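Local atomic coordinates of cytochrome P450 (Zobellia galactanivorans, PDB entry 6G5O), a protein that binds a haem (protoporphyrin IX containing iron) within the helix-rich fold of the cytochrome P450 family. Residues E109-E112 against E113-K117; R133-T136 against L137-T141; H174-D177 against E178-R182. All blocks are in the same frame, centred on the assembly; numbering follows the deposited sequence.

Contact 1: residues E109-E112 against E113-K117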
loop_
_atom_site.group_PDB
_atom_site.type_symbol
_atom_site.label_atom_id
_atom_site.label_comp_id
_atom_site.label_asym_id
_atom_site.label_seq_id
_atom_site.Cartn_x
_atom_site.Cartn_y
_atom_site.Cartn_z
ATOM N N GLU A 109 -9.381 8.765 19.225
ATOM C CA GLU A 109 -10.832 8.530 19.267
ATOM C C GLU A 109 -11.251 7.082 18.967
ATOM O O GLU A 109 -12.014 6.471 19.732
ATOM C CB GLU A 109 -11.574 9.477 18.320
ATOM C CG GLU A 109 -12.751 8.818 17.568
ATOM C CD GLU A 109 -14.027 9.652 17.523
ATOM O OE1 GLU A 109 -14.032 10.697 16.826
ATOM O OE2 GLU A 109 -15.021 9.229 18.178
ATOM N N ILE A 110 -10.766 6.536 17.851
ATOM C CA ILE A 110 -11.131 5.167 17.456
ATOM C C ILE A 110 -10.558 4.113 18.432
ATOM O O ILE A 110 -11.197 3.088 18.700
ATOM C CB ILE A 110 -10.777 4.876 15.975
ATOM C CG1 ILE A 110 -11.349 3.548 15.493
ATOM C CG2 ILE A 110 -9.285 4.761 15.763
ATOM C CD1 ILE A 110 -12.854 3.470 15.473
ATOM N N VAL A 111 -9.369 4.357 18.973
ATOM C CA VAL A 111 -8.843 3.446 19.982
ATOM C C VAL A 111 -9.705 3.494 21.275
ATOM O O VAL A 111 -10.034 2.443 21.807
ATOM C CB VAL A 111 -7.338 3.682 20.258
ATOM C CG1 VAL A 111 -6.874 2.918 21.480
ATOM C CG2 VAL A 111 -6.504 3.255 19.050
ATOM N N GLU A 112 -10.080 4.687 21.733
ATOM C CA GLU A 112 -10.895 4.854 22.967
ATOM C C GLU A 112 -12.266 4.204 22.841
ATOM O O GLU A 112 -12.653 3.463 23.716
ATOM C CB GLU A 112 -11.104 6.324 23.361
ATOM C CG GLU A 112 -9.843 7.156 23.576
ATOM C CD GLU A 112 -9.294 7.161 24.988
ATOM O OE1 GLU A 112 -9.444 6.175 25.747
ATOM O OE2 GLU A 112 -8.658 8.185 25.330
ATOM N N GLU A 113 -12.976 4.473 21.743
ATOM C CA GLU A 113 -14.228 3.789 21.438
ATOM C C GLU A 113 -14.078 2.243 21.352
ATOM O O GLU A 113 -14.964 1.484 21.783
ATOM C CB GLU A 113 -14.873 4.422 20.195
ATOM C CG GLU A 113 -15.482 3.491 19.138
ATOM C CD GLU A 113 -15.968 4.258 17.893
ATOM O OE1 GLU A 113 -15.484 4.006 16.742
ATOM O OE2 GLU A 113 -16.845 5.139 18.059
ATOM N N THR A 114 -12.961 1.767 20.827
ATOM C CA THR A 114 -12.727 0.327 20.774
ATOM C C THR A 114 -12.473 -0.273 22.190
ATOM O O THR A 114 -12.819 -1.431 22.454
ATOM C CB THR A 114 -11.551 0.022 19.850
ATOM O OG1 THR A 114 -11.832 0.539 18.539
ATOM C CG2 THR A 114 -11.304 -1.465 19.769
ATOM N N LEU A 115 -11.868 0.513 23.077
ATOM C CA LEU A 115 -11.693 0.111 24.468
ATOM C C LEU A 115 -13.019 -0.027 25.211
ATOM O O LEU A 115 -13.160 -0.946 25.993
ATOM C CB LEU A 115 -10.750 1.055 25.210
ATOM C CG LEU A 115 -9.292 0.738 24.861
ATOM C CD1 LEU A 115 -8.371 1.847 25.361
ATOM C CD2 LEU A 115 -8.894 -0.644 25.420
ATOM N N LEU A 116 -13.990 0.854 24.934
ATOM C CA LEU A 116 -15.368 0.696 25.439
ATOM C C LEU A 116 -16.116 -0.503 24.888
ATOM O O LEU A 116 -16.820 -1.144 25.636
ATOM C CB LEU A 116 -16.221 1.929 25.151
ATOM C CG LEU A 116 -16.009 3.229 25.937
ATOM C CD1 LEU A 116 -17.357 3.912 26.199
ATOM C CD2 LEU A 116 -15.229 3.034 27.233
ATOM N N LYS A 117 -16.015 -0.782 23.586
ATOM C CA LYS A 117 -16.705 -1.955 22.998
ATOM C C LYS A 117 -16.100 -3.237 23.555
ATOM O O LYS A 117 -16.808 -4.231 23.718
ATOM C CB LYS A 117 -16.694 -1.971 21.450
#

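Contact 2: residues R133-T136 against L137-T141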
loop_
_atom_site.group_PDB
_atom_site.type_symbol
_atom_site.label_atom_id
_atom_site.label_comp_id
_atom_site.label_asym_id
_atom_site.label_seq_id
_atom_site.Cartn_x
_atom_site.Cartn_y
_atom_site.Cartn_z
ATOM N N ARG A 133 -11.174 7.722 7.418
ATOM C CA ARG A 133 -11.072 9.006 8.069
ATOM C C ARG A 133 -9.727 9.682 7.759
ATOM O O ARG A 133 -9.669 10.891 7.492
ATOM C CB ARG A 133 -11.310 8.874 9.567
ATOM C CG ARG A 133 -12.747 8.523 9.875
ATOM C CD ARG A 133 -12.969 8.216 11.344
ATOM N NE ARG A 133 -14.295 7.618 11.513
ATOM C CZ ARG A 133 -14.715 7.009 12.629
ATOM N NH1 ARG A 133 -13.926 6.926 13.729
ATOM N NH2 ARG A 133 -15.930 6.468 12.641
ATOM N N ALA A 134 -8.636 8.923 7.812
ATOM C CA ALA A 134 -7.331 9.516 7.536
ATOM C C ALA A 134 -7.268 10.062 6.102
ATOM O O ALA A 134 -6.578 11.017 5.844
ATOM C CB ALA A 134 -6.251 8.508 7.759
ATOM N N LEU A 135 -8.036 9.485 5.196
ATOM C CA LEU A 135 -7.999 9.900 3.780
ATOM C C LEU A 135 -8.642 11.275 3.554
ATOM O O LEU A 135 -8.271 11.971 2.594
ATOM C CB LEU A 135 -8.631 8.848 2.897
ATOM C CG LEU A 135 -8.550 9.057 1.361
ATOM C CD1 LEU A 135 -7.097 9.135 0.911
ATOM C CD2 LEU A 135 -9.296 7.987 0.579
ATOM N N THR A 136 -9.550 11.705 4.461
ATOM C CA THR A 136 -10.148 13.031 4.386
ATOM C C THR A 136 -9.105 14.143 4.594
ATOM O O THR A 136 -9.219 15.269 3.990
ATOM C CB THR A 136 -11.275 13.222 5.415
ATOM O OG1 THR A 136 -10.752 13.041 6.743
ATOM C CG2 THR A 136 -12.403 12.206 5.166
ATOM N N LEU A 137 -8.098 13.845 5.420
ATOM C CA LEU A 137 -6.972 14.767 5.621
ATOM C C LEU A 137 -6.075 14.878 4.395
ATOM O O LEU A 137 -5.666 15.965 4.041
ATOM C CB LEU A 137 -6.084 14.370 6.812
ATOM C CG LEU A 137 -6.838 14.124 8.137
ATOM C CD1 LEU A 137 -5.931 13.623 9.242
ATOM C CD2 LEU A 137 -7.562 15.390 8.576
ATOM N N LEU A 138 -5.733 13.766 3.788
ATOM C CA LEU A 138 -4.878 13.798 2.600
ATOM C C LEU A 138 -5.572 14.540 1.449
ATOM O O LEU A 138 -4.944 15.343 0.762
ATOM C CB LEU A 138 -4.502 12.383 2.140
ATOM C CG LEU A 138 -3.449 12.281 1.036
ATOM C CD1 LEU A 138 -2.045 12.670 1.511
ATOM C CD2 LEU A 138 -3.435 10.892 0.426
ATOM N N LEU A 139 -6.855 14.256 1.273
ATOM C CA LEU A 139 -7.650 14.851 0.229
ATOM C C LEU A 139 -8.163 16.261 0.574
ATOM O O LEU A 139 -8.542 17.013 -0.330
ATOM C CB LEU A 139 -8.805 13.939 -0.116
ATOM C CG LEU A 139 -8.629 12.944 -1.249
ATOM C CD1 LEU A 139 -7.344 12.204 -1.083
ATOM C CD2 LEU A 139 -9.821 11.998 -1.272
ATOM N N ASN A 140 -8.151 16.606 1.870
ATOM C CA ASN A 140 -8.651 17.888 2.367
ATOM C C ASN A 140 -10.122 18.096 1.964
ATOM O O ASN A 140 -10.492 19.156 1.445
ATOM C CB ASN A 140 -7.770 19.053 1.886
ATOM C CG ASN A 140 -8.070 20.361 2.613
ATOM O OD1 ASN A 140 -8.463 20.360 3.773
ATOM N ND2 ASN A 140 -7.885 21.475 1.928
ATOM N N THR A 141 -10.913 17.037 2.161
ATOM C CA THR A 141 -12.352 17.053 2.042
ATOM C C THR A 141 -12.989 17.145 3.448
ATOM O O THR A 141 -12.344 16.881 4.474
ATOM C CB THR A 141 -12.911 15.752 1.409
ATOM O OG1 THR A 141 -12.617 14.627 2.246
ATOM C CG2 THR A 141 -12.354 15.493 0.065
#

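Contact 3: residues H174-D177 against E178-R182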
loop_
_atom_site.group_PDB
_atom_site.type_symbol
_atom_site.label_atom_id
_atom_site.label_comp_id
_atom_site.label_asym_id
_atom_site.label_seq_id
_atom_site.Cartn_x
_atom_site.Cartn_y
_atom_site.Cartn_z
ATOM N N HIS A 174 -17.265 6.521 -11.453
ATOM C CA HIS A 174 -18.332 7.516 -11.586
ATOM C C HIS A 174 -18.341 8.500 -10.403
ATOM O O HIS A 174 -18.586 9.678 -10.588
ATOM C CB HIS A 174 -19.711 6.822 -11.751
ATOM C CG HIS A 174 -20.888 7.752 -11.639
ATOM N ND1 HIS A 174 -21.436 8.402 -12.730
ATOM C CD2 HIS A 174 -21.620 8.140 -10.562
ATOM C CE1 HIS A 174 -22.453 9.146 -12.329
ATOM N NE2 HIS A 174 -22.582 9.009 -11.018
ATOM N N TYR A 175 -18.057 8.033 -9.195
ATOM C CA TYR A 175 -17.989 8.935 -8.073
ATOM C C TYR A 175 -16.839 9.947 -8.252
ATOM O O TYR A 175 -16.985 11.123 -7.917
ATOM C CB TYR A 175 -17.851 8.137 -6.779
ATOM C CG TYR A 175 -17.417 8.939 -5.590
ATOM C CD1 TYR A 175 -16.065 9.131 -5.317
ATOM C CD2 TYR A 175 -18.344 9.470 -4.717
ATOM C CE1 TYR A 175 -15.650 9.825 -4.191
ATOM C CE2 TYR A 175 -17.950 10.173 -3.600
ATOM C CZ TYR A 175 -16.594 10.356 -3.335
ATOM O OH TYR A 175 -16.205 11.082 -2.222
ATOM N N ILE A 176 -15.712 9.483 -8.781
ATOM C CA ILE A 176 -14.559 10.356 -9.042
ATOM C C ILE A 176 -14.947 11.377 -10.102
ATOM O O ILE A 176 -14.736 12.568 -9.888
ATOM C CB ILE A 176 -13.297 9.572 -9.512
ATOM C CG1 ILE A 176 -12.787 8.627 -8.417
ATOM C CG2 ILE A 176 -12.166 10.507 -9.961
ATOM C CD1 ILE A 176 -12.148 9.308 -7.247
ATOM N N ASP A 177 -15.527 10.919 -11.224
ATOM C CA ASP A 177 -16.094 11.830 -12.273
ATOM C C ASP A 177 -16.972 12.913 -11.656
ATOM O O ASP A 177 -16.845 14.092 -12.025
ATOM C CB ASP A 177 -16.949 11.078 -13.305
ATOM C CG ASP A 177 -16.132 10.325 -14.316
ATOM O OD1 ASP A 177 -15.039 10.802 -14.687
ATOM O OD2 ASP A 177 -16.606 9.242 -14.756
ATOM N N GLU A 178 -17.828 12.523 -10.699
ATOM C CA GLU A 178 -18.741 13.483 -10.063
ATOM C C GLU A 178 -18.010 14.529 -9.229
ATOM O O GLU A 178 -18.317 15.713 -9.342
ATOM C CB GLU A 178 -19.839 12.798 -9.217
ATOM C CG GLU A 178 -20.899 11.985 -9.983
ATOM C CD GLU A 178 -21.389 12.617 -11.303
ATOM O OE1 GLU A 178 -21.224 11.981 -12.382
ATOM O OE2 GLU A 178 -21.942 13.746 -11.276
ATOM N N GLN A 179 -17.043 14.113 -8.403
ATOM C CA GLN A 179 -16.264 15.078 -7.649
ATOM C C GLN A 179 -15.433 16.005 -8.559
ATOM O O GLN A 179 -15.260 17.172 -8.244
ATOM C CB GLN A 179 -15.335 14.362 -6.667
ATOM C CG GLN A 179 -16.037 13.421 -5.681
ATOM C CD GLN A 179 -16.900 14.149 -4.716
ATOM O OE1 GLN A 179 -16.591 15.281 -4.262
ATOM N NE2 GLN A 179 -18.021 13.547 -4.425
ATOM N N ILE A 180 -14.902 15.496 -9.673
ATOM C CA ILE A 180 -14.114 16.352 -10.591
ATOM C C ILE A 180 -15.037 17.440 -11.150
ATOM O O ILE A 180 -14.689 18.621 -11.120
ATOM C CB ILE A 180 -13.415 15.529 -11.707
ATOM C CG1 ILE A 180 -12.283 14.727 -11.095
ATOM C CG2 ILE A 180 -12.804 16.411 -12.807
ATOM C CD1 ILE A 180 -11.751 13.615 -11.963
ATOM N N ASP A 181 -16.242 17.044 -11.565
ATOM C CA ASP A 181 -17.270 17.986 -12.051
ATOM C C ASP A 181 -17.686 19.016 -11.005
ATOM O O ASP A 181 -17.740 20.207 -11.339
ATOM C CB ASP A 181 -18.516 17.257 -12.612
ATOM C CG ASP A 181 -18.237 16.542 -13.964
ATOM O OD1 ASP A 181 -17.251 16.908 -14.660
ATOM O OD2 ASP A 181 -18.997 15.600 -14.329
ATOM N N ARG A 182 -17.945 18.582 -9.760
ATOM C CA ARG A 182 -18.235 19.514 -8.661
ATOM C C ARG A 182 -17.123 20.517 -8.486
ATOM O O ARG A 182 -17.385 21.690 -8.284
ATOM C CB ARG A 182 -18.431 18.810 -7.307
ATOM C CG ARG A 182 -19.626 17.874 -7.257
ATOM C CD ARG A 182 -20.932 18.588 -6.967
ATOM N NE ARG A 182 -21.299 18.415 -5.551
ATOM C CZ ARG A 182 -21.737 17.278 -4.999
ATOM N NH1 ARG A 182 -21.877 16.173 -5.730
ATOM N NH2 ARG A 182 -22.021 17.237 -3.699
#

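Contact 1: residues E109-E112 against E113-K117
Thr114 OG1 reaches back one helical turn to the carbonyl of Ile110, 2.6 Å from Ile110 O, and the same oxygen takes the backbone N-H of Thr114. The two donors come to Ile110 O from opposite faces of its carbonyl plane, the amide 35° above it and the hydroxyl tilted by less. Thr114 is able to do this because OG1 stands beside its own backbone N (chi1 -58°), with CG2 anti to that N. This is the close side of helix 97-117: Ile110, Val111 and Thr114 are buried against Phe126 of helix 122-139, Val111 also meets Thr346 and Leu347 of helix 333-350, and Phe382 of strand 369-384 touches Thr114 and Leu115. Within the turn the apolar pair is looser, Val111 CG1 lying 4.3 Å from Leu115 CD1.

The exposed residues are acidic. Glu109 and Glu113 project together, their OE2 atoms 4.5 Å apart with like charge. Glu112 leaves the helix in another direction, where it has a long, weak ion pair with Lys350. Main-chain bonds keep the helix regular beneath them, that from Glu113 N to Glu109 O being nearly straight at 176°. The like charges of Glu109 and Glu113 probably disfavour a closer approach and Glu112 is weakly offset by Lys350, whereas the hydroxyl on the inner side is satisfied by the helix's own backbone.

Contact 2: residues R133-T136 against L137-T141
Leu135 CD1 meets both leucines of the next turn, 3.7 Å from Leu139 CD1 and 4.1 Å from Leu138 CD2. Its CG lies anti to the backbone N (chi1 -174°) and beside the carbonyl carbon, which carries the branch forward along the helix to meet them obliquely. Beside this apolar patch the two threonines cross at about a right angle, with Thr141 OG1 3.7 Å from Thr136 CB. Thr136 OG1 itself turns back to the preceding turn and bonds Arg133 O at 2.5 Å, in the plane of that carbonyl, which also takes the amide of Thr136 and the side chain of Gln106.

Around this first shell, Trp149 of helix 145-152 packs on Leu135, Thr136, Leu139 and Thr141. Leu137 and Leu138 meet Tyr99 of helix 97-117, while Leu138 also touches His335 and the haem. Arg93 binds the carbonyls of Leu137 and Leu138, two acceptors near the end of the helix, and Asn140 ND2 reaches Asp189 O.

The backbone changes course at Asn140, whose phi is positive (57°). Thr141 N turns back to Thr136 O at 3.1 Å, and a weak bond joins Asn140 N to Leu137 O at 3.4 Å. Together these bonds form a Schellman motif with Asn140 as its C-prime residue, closing helix 122-139 just beyond Leu138, a residue of the haem pocket.

Contact 3: residues H174-D177 against E178-R182
Glu178 CG sits over one face of the His174 imidazole, 4.0 Å from its centroid and 29° off the normal, a CH-pi contact. The bend of Glu178 at chi2 (-40°) folds its carboxylate over the same face, the two planes 29° apart, and OE1 stands above the CE1 side of the ring, 3.1 Å from CE1 of His174. In the second CH-pi contact Gln179 CG lies over the Tyr175 ring, 4.1 Å from the centroid and displaced toward the rim. Gln179 is also bent at chi2, which brings NE2 over the same face, 3.5 Å from CE2 of Tyr175, with the amide plane inclined to the ring.

Apolar packing runs along another side of the turn, where Ile176 CG2 and Ile180 CD1 are 3.7 Å apart and the two side chains meet obliquely. Both isoleucines are buried: Ile176 lies on Met214 and Phe218 of helix 207-220, and Tyr192 of helix 191-196 touches each of them.

All of this rests on regular i to i+4 alpha-helical bonding in the middle of helix 169-185, a helix of the P450 fold. Glu178 N bonds His174 O at 2.9 Å, Gln179 N bonds Tyr175 O, and Ile180 N bonds Ile176 O at 2.9 Å. Asp181 N continues the series to Asp177 O.

Tyr175 OH is hydrogen-bonded to Glu145 and to Trp149 of helix 145-152, two bonds that fix the outer end of the ring, and Trp152 meets the same ring edge-to-face. Asp181 OD1 forms a salt bridge with Lys207, while Asp177 has a long, weak ion pair with Lys211.

In the fold
The three contacts follow one another along the chain: contacts 1 and 3 lie within helices 97-117 and 169-185, and contact 2 spans the C-terminal end of helix 122-139. Contacts 1 and 2 touch where their helices pack, Ile110 CD1 lying 4.0 Å from Arg133 NH1, although their centres are 21 Å apart. Contacts 2 and 3 do not touch; their nearest atoms are about 6 Å apart, and Trp149 of helix 145-152 bridges them by packing on contact 2 and bonding Tyr175 of contact 3. Contact 2 borders the haem directly, the Leu138 side chain being about 4 Å from it. In contact 3 the Ile176 side chain lies about 11 Å from the haem. Contacts 1 and 3 are separated by about 19 Å at their nearest atoms.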